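Local coordinates for proteasome assembly chaperone family protein (Pyrococcus furiosus, PDB 3VR0) that acts as an archaeal proteasome activator, a homologue of proteasome assembly chaperones that probably works by binding the proteasome, at residues Leu48-Leu57 with Leu237-Arg247; Thr135-Val146 with Met205-Gly216. All coordinates share one frame; numbering follows the deposited sequence.

From the N terminus the chain passes through strands 21-24 and 34-37, then helix 45-57, whose residues 48-57 form the first half of contact 1. Strands 60-66 to 102-107 and helix 116-131 follow before residues 135-146 begin contact 2. That contact closes a loop of 58 residues when strand 206-214 returns alongside strand 137-145. Helix 221-235 then leads to residues 237-247, which close the far longer loop of contact 1, 179 residues, so contact 2 lies wholly within it. Contact 1 joins helix 45-57 to the turn and first residues of helix 242-256, on one side of the mixed sheet; contact 2 pairs two inner strands of that sheet. They touch where M141 CE packs 3.4 Å from A50 N.

Contact 1 of 2, residues Leu48-Leu57 with Leu237-Arg247; sequences LAAEHLIQEL and LEIDMTALDER
H52 NE2 donates to D240 O at 2.8 Å. The N-H...O angle is 148°; the carbonyl oxygen lies close to the imidazole plane, while the donor is tilted 20° from the carbonyl plane. H52 CG stands anti to the backbone N (chi1 -172°), which carries the ring off helix 48-57 toward the turn before helix 242-247. There L244 covers one ring face in a CH-pi contact, its CG 4.1 Å from the ring centroid, and E56 CG lies over the opposite face. At the edge, M241 SD makes a sulfur-aromatic approach 4.9 Å from the centroid. Sandwiched in this way, the imidazole has little freedom to turn.

I239 CG2 packs 3.9 Å from the aliphatic CG of E56, and I239 CD1 3.9 Å from L57 CD2, the I239 and L57 side chains crossing at about a right angle. At the other end, L48 CD2 sits over a face of the R247 guanidinium, 3.6 Å from NH1. D240 turns its carboxylate to its own helix start, where OD1 meets T242 OG1 at 2.9 Å. Helix 221-235 adds L228 beside H52 and A224 beside L48.

The two helices run roughly antiparallel. One imidazole N-H meets the D240 carbonyl at the partly exposed margin of an apolar patch; this bond probably sets the position of the turn, while apolar side chains supply most of the area buried between the predicted coiled-coil start and the globular body.

Contact 2 of 2, residues Thr135-Val146 with Met205-Gly216; sequences TREIITMGGYQV and MFGISLLGESLG
R136 O accepts from F206 N at 2.9 Å, the first of ten backbone hydrogen bonds that alternate between the parallel strands as far as V146 N to S214 O. CA-H...O contacts run between them, such as G207 CA to I138 O at 3.1 Å; a CB at G207 would collide with that oxygen.

Aromatic contacts gather at one end. With F206 CG between the backbone N and carbonyl carbon (chi1 65°), E137 CB lies over a face of the F206 ring, 4.2 Å from the ring centroid in a CH-pi contact. The E137 carboxylate, held by R100 and Y168, is turned 27° from the ring plane. R136, bridged to D32, brings NH1 to the ring edge in plane. Replacing F206 by alanine would probably leave E137 CB and CG without the ring face they pack on and open a gap beside R136.

Among apolar pairs, I139 CG1 and I208 CG2 lie side by side at 3.8 Å, and I138 CD1 meets M205 CE.

On the face bearing T140 and S209, a water donates to T140 OG1 at 2.7 Å and also hydrogen-bonds S209 OG; T140 OG1 hydrogen-bonds A193 O as well. These buried hydroxyls thus share a water, while the backbone bonding, continuous but twisted, its donors leaving the carbonyl planes toward Y144, makes the pair an inner part of the mixed sheet.

Contact 1 of 2, residues Leu48-Leu57 with Leu237-Arg247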
loop_
_atom_site.group_PDB
_atom_site.type_symbol
_atom_site.label_atom_id
_atom_site.label_comp_id
_atom_site.label_asym_id
_atom_site.label_seq_id
_atom_site.Cartn_x
_atom_site.Cartn_y
_atom_site.Cartn_z
ATOM N N LEU C 48 -21.095 10.092 17.950
ATOM C CA LEU C 48 -21.836 10.586 19.119
ATOM C C LEU C 48 -23.303 10.336 18.955
ATOM O O LEU C 48 -23.952 9.877 19.869
ATOM C CB LEU C 48 -21.651 12.088 19.335
ATOM C CG LEU C 48 -20.335 12.543 19.938
ATOM C CD1 LEU C 48 -20.343 14.053 19.868
ATOM C CD2 LEU C 48 -20.207 12.079 21.375
ATOM N N ALA C 49 -23.795 10.664 17.780
ATOM C CA ALA C 49 -25.161 10.430 17.385
ATOM C C ALA C 49 -25.513 8.930 17.562
ATOM O O ALA C 49 -26.495 8.619 18.221
ATOM C CB ALA C 49 -25.373 10.874 15.987
ATOM N N ALA C 50 -24.710 8.014 17.013
ATOM C CA ALA C 50 -25.035 6.586 17.122
ATOM C C ALA C 50 -24.974 6.071 18.547
ATOM O O ALA C 50 -25.866 5.317 18.957
ATOM C CB ALA C 50 -24.159 5.705 16.190
ATOM N N GLU C 51 -23.950 6.481 19.302
ATOM C CA GLU C 51 -23.815 6.056 20.700
ATOM C C GLU C 51 -24.978 6.547 21.558
ATOM O O GLU C 51 -25.470 5.824 22.439
ATOM C CB GLU C 51 -22.525 6.525 21.319
ATOM C CG GLU C 51 -21.295 5.764 20.808
ATOM C CD GLU C 51 -20.027 6.331 21.402
ATOM O OE1 GLU C 51 -19.994 7.546 21.693
ATOM O OE2 GLU C 51 -19.078 5.565 21.626
ATOM N N HIS C 52 -25.425 7.763 21.288
ATOM C CA HIS C 52 -26.533 8.303 22.031
ATOM C C HIS C 52 -27.787 7.525 21.680
ATOM O O HIS C 52 -28.607 7.240 22.547
ATOM C CB HIS C 52 -26.754 9.788 21.749
ATOM C CG HIS C 52 -27.769 10.398 22.655
ATOM N ND1 HIS C 52 -27.653 10.353 24.030
ATOM C CD2 HIS C 52 -28.936 11.027 22.396
ATOM C CE1 HIS C 52 -28.701 10.943 24.579
ATOM N NE2 HIS C 52 -29.488 11.374 23.609
ATOM N N LEU C 53 -27.927 7.177 20.403
ATOM C CA LEU C 53 -29.069 6.394 19.977
ATOM C C LEU C 53 -29.022 4.987 20.591
ATOM O O LEU C 53 -30.028 4.512 21.101
ATOM C CB LEU C 53 -29.216 6.374 18.464
ATOM C CG LEU C 53 -30.424 5.671 17.851
ATOM C CD1 LEU C 53 -31.776 6.388 18.176
ATOM C CD2 LEU C 53 -30.184 5.605 16.343
ATOM N N ILE C 54 -27.861 4.347 20.584
ATOM C CA ILE C 54 -27.701 3.063 21.258
ATOM C C ILE C 54 -28.239 3.155 22.691
ATOM O O ILE C 54 -29.065 2.324 23.106
ATOM C CB ILE C 54 -26.216 2.579 21.342
ATOM C CG1 ILE C 54 -25.528 2.463 19.960
ATOM C CG2 ILE C 54 -26.077 1.322 22.177
ATOM C CD1 ILE C 54 -26.184 1.699 19.065
ATOM N N GLN C 55 -27.712 4.131 23.437
ATOM C CA GLN C 55 -28.026 4.304 24.872
ATOM C C GLN C 55 -29.481 4.554 25.162
ATOM O O GLN C 55 -30.030 3.907 26.014
ATOM C CB GLN C 55 -27.203 5.416 25.525
ATOM C CG GLN C 55 -25.744 5.100 25.626
ATOM C CD GLN C 55 -25.500 3.787 26.371
ATOM O OE1 GLN C 55 -24.920 2.838 25.807
ATOM N NE2 GLN C 55 -25.954 3.716 27.646
ATOM N N GLU C 56 -30.099 5.478 24.441
ATOM C CA GLU C 56 -31.490 5.839 24.713
ATOM C C GLU C 56 -32.475 4.737 24.327
ATOM O O GLU C 56 -33.543 4.625 24.917
ATOM C CB GLU C 56 -31.850 7.149 24.024
ATOM C CG GLU C 56 -31.002 8.329 24.542
ATOM C CD GLU C 56 -31.114 8.482 26.074
ATOM O OE1 GLU C 56 -32.256 8.462 26.560
ATOM O OE2 GLU C 56 -30.074 8.599 26.775
ATOM N N LEU C 57 -32.120 3.930 23.330
ATOM C CA LEU C 57 -33.012 2.898 22.879
ATOM C C LEU C 57 -32.723 1.607 23.633
ATOM O O LEU C 57 -33.445 0.628 23.486
ATOM C CB LEU C 57 -32.832 2.683 21.382
ATOM C CG LEU C 57 -33.380 3.728 20.417
ATOM C CD1 LEU C 57 -33.178 3.209 19.046
ATOM C CD2 LEU C 57 -34.864 4.067 20.632
ATOM N N LEU C 237 -39.343 8.416 16.083
ATOM C CA LEU C 237 -38.986 8.173 17.478
ATOM C C LEU C 237 -38.734 9.476 18.158
ATOM O O LEU C 237 -38.293 10.428 17.518
ATOM C CB LEU C 237 -37.705 7.339 17.582
ATOM C CG LEU C 237 -37.780 5.948 16.966
ATOM C CD1 LEU C 237 -36.372 5.450 16.776
ATOM C CD2 LEU C 237 -38.654 4.976 17.814
ATOM N N GLU C 238 -38.974 9.515 19.465
ATOM C CA GLU C 238 -38.600 10.685 20.244
ATOM C C GLU C 238 -37.618 10.260 21.301
ATOM O O GLU C 238 -37.847 9.339 22.062
ATOM C CB GLU C 238 -39.833 11.422 20.806
ATOM C CG GLU C 238 -40.800 11.900 19.680
ATOM C CD GLU C 238 -41.964 12.765 20.179
ATOM O OE1 GLU C 238 -43.101 12.547 19.674
ATOM O OE2 GLU C 238 -41.737 13.657 21.055
ATOM N N ILE C 239 -36.476 10.916 21.305
ATOM C CA ILE C 239 -35.380 10.461 22.117
ATOM C C ILE C 239 -34.977 11.672 22.908
ATOM O O ILE C 239 -34.983 12.774 22.380
ATOM C CB ILE C 239 -34.260 9.855 21.203
ATOM C CG1 ILE C 239 -34.428 8.339 21.158
ATOM C CG2 ILE C 239 -32.886 10.120 21.689
ATOM C CD1 ILE C 239 -35.278 7.869 20.037
ATOM N N ASP C 240 -34.677 11.468 24.176
ATOM C CA ASP C 240 -34.232 12.546 25.018
ATOM C C ASP C 240 -32.790 12.950 24.629
ATOM O O ASP C 240 -31.868 12.150 24.753
ATOM C CB ASP C 240 -34.321 12.139 26.509
ATOM C CG ASP C 240 -34.037 13.300 27.448
ATOM O OD1 ASP C 240 -34.012 14.456 26.959
ATOM O OD2 ASP C 240 -33.824 13.071 28.663
ATOM N N MET C 241 -32.617 14.197 24.190
ATOM C CA MET C 241 -31.303 14.756 23.778
ATOM C C MET C 241 -30.463 15.426 24.887
ATOM O O MET C 241 -29.395 15.990 24.612
ATOM C CB MET C 241 -31.496 15.738 22.613
ATOM C CG MET C 241 -32.205 15.128 21.409
ATOM S SD MET C 241 -31.188 13.811 20.628
ATOM C CE MET C 241 -32.234 13.479 19.237
ATOM N N THR C 242 -30.927 15.328 26.131
ATOM C CA THR C 242 -30.295 16.007 27.271
ATOM C C THR C 242 -28.791 15.803 27.335
ATOM O O THR C 242 -28.033 16.779 27.368
ATOM C CB THR C 242 -30.919 15.575 28.632
ATOM O OG1 THR C 242 -32.299 15.965 28.675
ATOM C CG2 THR C 242 -30.172 16.214 29.808
ATOM N N ALA C 243 -28.354 14.549 27.353
ATOM C CA ALA C 243 -26.945 14.260 27.582
ATOM C C ALA C 243 -26.046 14.896 26.507
ATOM O O ALA C 243 -24.884 15.223 26.781
ATOM C CB ALA C 243 -26.714 12.778 27.690
ATOM N N LEU C 244 -26.589 15.097 25.306
ATOM C CA LEU C 244 -25.828 15.715 24.226
ATOM C C LEU C 244 -25.721 17.222 24.461
ATOM O O LEU C 244 -24.611 17.756 24.448
ATOM C CB LEU C 244 -26.408 15.382 22.838
ATOM C CG LEU C 244 -26.196 13.979 22.210
ATOM C CD1 LEU C 244 -26.980 13.815 20.922
ATOM C CD2 LEU C 244 -24.734 13.642 21.980
ATOM N N ASP C 245 -26.863 17.885 24.709
ATOM C CA ASP C 245 -26.922 19.291 25.206
ATOM C C ASP C 245 -25.862 19.581 26.242
ATOM O O ASP C 245 -25.130 20.550 26.120
ATOM C CB ASP C 245 -28.261 19.621 25.880
ATOM C CG ASP C 245 -29.446 19.534 24.944
ATOM O OD1 ASP C 245 -29.337 19.917 23.744
ATOM O OD2 ASP C 245 -30.508 19.075 25.438
ATOM N N GLU C 246 -25.806 18.733 27.262
ATOM C CA GLU C 246 -24.856 18.878 28.346
ATOM C C GLU C 246 -23.406 18.737 27.914
ATOM O O GLU C 246 -22.522 19.383 28.485
ATOM C CB GLU C 246 -25.161 17.880 29.452
ATOM C CG GLU C 246 -26.350 18.295 30.319
ATOM C CD GLU C 246 -26.694 17.249 31.364
ATOM O OE1 GLU C 246 -27.651 17.466 32.150
ATOM O OE2 GLU C 246 -25.993 16.212 31.403
ATOM N N ARG C 247 -23.150 17.899 26.913
ATOM C CA ARG C 247 -21.784 17.774 26.400
ATOM C C ARG C 247 -21.431 18.978 25.520
ATOM O O ARG C 247 -20.311 19.463 25.568
ATOM C CB ARG C 247 -21.588 16.459 25.639
ATOM C CG ARG C 247 -20.138 16.128 25.301
ATOM C CD ARG C 247 -20.052 14.747 24.694
ATOM N NE ARG C 247 -18.670 14.278 24.530
ATOM C CZ ARG C 247 -18.311 12.994 24.590
ATOM N NH1 ARG C 247 -19.222 12.055 24.824
ATOM N NH2 ARG C 247 -17.038 12.647 24.431
#

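Contact 2 of 2, residues Thr135-Val146 with Met205-Gly216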
loop_
_atom_site.group_PDB
_atom_site.type_symbol
_atom_site.label_atom_id
_atom_site.label_comp_id
_atom_site.label_asym_id
_atom_site.label_seq_id
_atom_site.Cartn_x
_atom_site.Cartn_y
_atom_site.Cartn_z
ATOM N N THR C 135 -32.117 -6.412 5.535
ATOM C CA THR C 135 -31.896 -4.950 5.389
ATOM C C THR C 135 -31.861 -4.486 3.936
ATOM O O THR C 135 -31.172 -5.101 3.095
ATOM C CB THR C 135 -30.573 -4.520 5.999
ATOM O OG1 THR C 135 -30.491 -5.045 7.323
ATOM C CG2 THR C 135 -30.440 -2.970 6.029
ATOM N N ARG C 136 -32.628 -3.431 3.649
ATOM C CA ARG C 136 -32.681 -2.827 2.310
ATOM C C ARG C 136 -32.263 -1.385 2.409
ATOM O O ARG C 136 -31.788 -0.822 1.450
ATOM C CB ARG C 136 -34.119 -2.875 1.714
ATOM C CG ARG C 136 -34.690 -4.337 1.528
ATOM C CD ARG C 136 -36.224 -4.346 1.223
ATOM N NE ARG C 136 -36.960 -3.586 2.254
ATOM C CZ ARG C 136 -37.755 -2.546 2.001
ATOM N NH1 ARG C 136 -37.985 -2.180 0.724
ATOM N NH2 ARG C 136 -38.332 -1.891 3.015
ATOM N N GLU C 137 -32.478 -0.788 3.583
ATOM C CA GLU C 137 -32.517 0.649 3.728
ATOM C C GLU C 137 -31.432 1.075 4.718
ATOM O O GLU C 137 -31.268 0.449 5.774
ATOM C CB GLU C 137 -33.889 1.110 4.258
ATOM C CG GLU C 137 -34.067 2.650 4.144
ATOM C CD GLU C 137 -35.497 3.156 4.532
ATOM O OE1 GLU C 137 -36.411 2.322 4.609
ATOM O OE2 GLU C 137 -35.666 4.372 4.805
ATOM N N ILE C 138 -30.714 2.143 4.375
ATOM C CA ILE C 138 -29.517 2.550 5.111
ATOM C C ILE C 138 -29.588 4.014 5.445
ATOM O O ILE C 138 -29.917 4.795 4.588
ATOM C CB ILE C 138 -28.271 2.325 4.239
ATOM C CG1 ILE C 138 -28.119 0.861 3.874
ATOM C CG2 ILE C 138 -27.003 2.762 4.938
ATOM C CD1 ILE C 138 -27.237 0.599 2.566
ATOM N N ILE C 139 -29.220 4.409 6.662
ATOM C CA ILE C 139 -29.102 5.817 6.959
ATOM C C ILE C 139 -27.692 6.030 7.484
ATOM O O ILE C 139 -27.299 5.374 8.427
ATOM C CB ILE C 139 -30.135 6.226 8.059
ATOM C CG1 ILE C 139 -31.583 6.004 7.553
ATOM C CG2 ILE C 139 -29.926 7.674 8.427
ATOM C CD1 ILE C 139 -32.659 6.410 8.636
ATOM N N THR C 140 -26.899 6.916 6.870
ATOM C CA THR C 140 -25.559 7.172 7.429
ATOM C C THR C 140 -25.508 8.560 8.066
ATOM O O THR C 140 -26.127 9.482 7.599
ATOM C CB THR C 140 -24.446 7.018 6.367
ATOM O OG1 THR C 140 -24.674 7.967 5.359
ATOM C CG2 THR C 140 -24.501 5.616 5.669
ATOM N N MET C 141 -24.747 8.681 9.133
ATOM C CA MET C 141 -24.664 9.877 9.883
ATOM C C MET C 141 -23.206 10.237 9.929
ATOM O O MET C 141 -22.351 9.367 10.110
ATOM C CB MET C 141 -25.158 9.608 11.311
ATOM C CG MET C 141 -26.623 9.000 11.330
ATOM S SD MET C 141 -27.207 8.944 13.022
ATOM C CE MET C 141 -25.968 7.953 13.802
ATOM N N GLY C 142 -22.921 11.527 9.809
ATOM C CA GLY C 142 -21.574 12.019 10.020
ATOM C C GLY C 142 -21.500 13.557 9.940
ATOM O O GLY C 142 -22.507 14.254 10.091
ATOM N N GLY C 143 -20.294 14.065 9.693
ATOM C CA GLY C 143 -20.023 15.516 9.673
ATOM C C GLY C 143 -19.690 16.043 8.289
ATOM O O GLY C 143 -19.259 15.291 7.396
ATOM N N TYR C 144 -19.907 17.341 8.116
ATOM C CA TYR C 144 -19.489 18.062 6.927
ATOM C C TYR C 144 -18.607 19.229 7.373
ATOM O O TYR C 144 -19.089 20.143 8.032
ATOM C CB TYR C 144 -20.695 18.553 6.138
ATOM C CG TYR C 144 -20.325 19.304 4.879
ATOM C CD1 TYR C 144 -20.074 18.623 3.688
ATOM C CD2 TYR C 144 -20.240 20.702 4.876
ATOM C CE1 TYR C 144 -19.736 19.293 2.539
ATOM C CE2 TYR C 144 -19.891 21.395 3.717
ATOM C CZ TYR C 144 -19.643 20.683 2.554
ATOM O OH TYR C 144 -19.310 21.357 1.414
ATOM N N GLN C 145 -17.322 19.150 7.040
ATOM C CA GLN C 145 -16.293 20.089 7.499
ATOM C C GLN C 145 -16.521 21.501 6.944
ATOM O O GLN C 145 -16.683 21.681 5.734
ATOM C CB GLN C 145 -14.898 19.581 7.096
ATOM C CG GLN C 145 -13.763 20.629 7.156
ATOM C CD GLN C 145 -13.162 20.765 8.530
ATOM O OE1 GLN C 145 -11.937 20.774 8.706
ATOM N NE2 GLN C 145 -14.020 20.850 9.521
ATOM N N VAL C 146 -16.518 22.477 7.850
ATOM C CA VAL C 146 -16.890 23.861 7.540
ATOM C C VAL C 146 -15.926 24.837 8.280
ATOM O O VAL C 146 -15.549 24.580 9.422
ATOM C CB VAL C 146 -18.408 24.058 7.895
ATOM C CG1 VAL C 146 -18.605 24.822 9.192
ATOM C CG2 VAL C 146 -19.185 24.629 6.749
ATOM N N MET C 205 -30.003 -1.904 -2.725
ATOM C CA MET C 205 -30.310 -1.220 -1.448
ATOM C C MET C 205 -30.406 0.296 -1.650
ATOM O O MET C 205 -30.114 0.823 -2.735
ATOM C CB MET C 205 -29.218 -1.541 -0.402
ATOM C CG MET C 205 -29.044 -3.054 -0.120
ATOM S SD MET C 205 -27.628 -3.375 0.956
ATOM C CE MET C 205 -28.272 -2.954 2.611
ATOM N N PHE C 206 -30.812 1.024 -0.610
ATOM C CA PHE C 206 -31.134 2.441 -0.805
ATOM C C PHE C 206 -31.055 3.149 0.504
ATOM O O PHE C 206 -31.072 2.492 1.572
ATOM C CB PHE C 206 -32.507 2.631 -1.460
ATOM C CG PHE C 206 -33.691 2.152 -0.612
ATOM C CD1 PHE C 206 -34.361 3.035 0.227
ATOM C CD2 PHE C 206 -34.156 0.836 -0.701
ATOM C CE1 PHE C 206 -35.486 2.599 0.999
ATOM C CE2 PHE C 206 -35.261 0.389 0.073
ATOM C CZ PHE C 206 -35.932 1.290 0.913
ATOM N N GLY C 207 -30.962 4.468 0.447
ATOM C CA GLY C 207 -30.972 5.216 1.679
ATOM C C GLY C 207 -30.521 6.645 1.584
ATOM O O GLY C 207 -30.608 7.242 0.541
ATOM N N ILE C 208 -30.057 7.193 2.692
ATOM C CA ILE C 208 -29.852 8.619 2.796
ATOM C C ILE C 208 -28.628 8.855 3.668
ATOM O O ILE C 208 -28.393 8.123 4.607
ATOM C CB ILE C 208 -31.135 9.328 3.445
ATOM C CG1 ILE C 208 -30.966 10.824 3.497
ATOM C CG2 ILE C 208 -31.473 8.714 4.871
ATOM C CD1 ILE C 208 -32.396 11.619 3.654
ATOM N N SER C 209 -27.853 9.870 3.307
ATOM C CA SER C 209 -26.761 10.351 4.058
ATOM C C SER C 209 -27.185 11.648 4.738
ATOM O O SER C 209 -27.687 12.559 4.099
ATOM C CB SER C 209 -25.626 10.731 3.076
ATOM O OG SER C 209 -24.696 11.546 3.786
ATOM N N LEU C 210 -26.922 11.786 6.020
ATOM C CA LEU C 210 -27.200 13.030 6.674
ATOM C C LEU C 210 -25.926 13.464 7.355
ATOM O O LEU C 210 -25.435 12.771 8.234
ATOM C CB LEU C 210 -28.334 12.855 7.706
ATOM C CG LEU C 210 -29.638 12.439 7.057
ATOM C CD1 LEU C 210 -30.645 11.876 8.113
ATOM C CD2 LEU C 210 -30.238 13.619 6.316
ATOM N N LEU C 211 -25.392 14.607 6.926
ATOM C CA LEU C 211 -24.146 15.115 7.462
ATOM C C LEU C 211 -24.346 16.505 8.047
ATOM O O LEU C 211 -24.937 17.374 7.409
ATOM C CB LEU C 211 -23.059 15.178 6.365
ATOM C CG LEU C 211 -22.623 13.908 5.624
ATOM C CD1 LEU C 211 -21.607 14.280 4.575
ATOM C CD2 LEU C 211 -21.988 12.962 6.599
ATOM N N GLY C 212 -23.813 16.708 9.242
ATOM C CA GLY C 212 -23.973 17.940 9.931
ATOM C C GLY C 212 -22.738 18.810 9.841
ATOM O O GLY C 212 -21.604 18.326 9.972
ATOM N N GLU C 213 -22.978 20.110 9.675
ATOM C CA GLU C 213 -21.912 21.098 9.672
ATOM C C GLU C 213 -21.199 21.103 10.993
ATOM O O GLU C 213 -21.816 21.120 12.041
ATOM C CB GLU C 213 -22.448 22.497 9.358
ATOM C CG GLU C 213 -22.848 22.674 7.924
ATOM C CD GLU C 213 -23.560 24.003 7.680
ATOM O OE1 GLU C 213 -24.143 24.562 8.659
ATOM O OE2 GLU C 213 -23.552 24.473 6.514
ATOM N N SER C 214 -19.878 21.084 10.923
ATOM C CA SER C 214 -19.031 20.971 12.090
ATOM C C SER C 214 -17.687 21.637 11.804
ATOM O O SER C 214 -17.237 21.668 10.656
ATOM C CB SER C 214 -18.771 19.502 12.399
ATOM O OG SER C 214 -18.000 19.398 13.577
ATOM N N LEU C 215 -17.049 22.134 12.856
ATOM C CA LEU C 215 -15.708 22.708 12.749
ATOM C C LEU C 215 -14.748 21.565 12.453
ATOM O O LEU C 215 -13.867 21.681 11.588
ATOM C CB LEU C 215 -15.317 23.446 14.030
ATOM C CG LEU C 215 -16.207 24.631 14.483
ATOM C CD1 LEU C 215 -15.551 25.371 15.667
ATOM C CD2 LEU C 215 -16.593 25.627 13.334
ATOM N N GLY C 216 -14.933 20.450 13.157
ATOM C CA GLY C 216 -14.310 19.205 12.747
ATOM C C GLY C 216 -13.199 18.682 13.625
ATOM O O GLY C 216 -12.963 17.470 13.661
HETATM O O HOH W 1 -23.942 10.538 5.974
#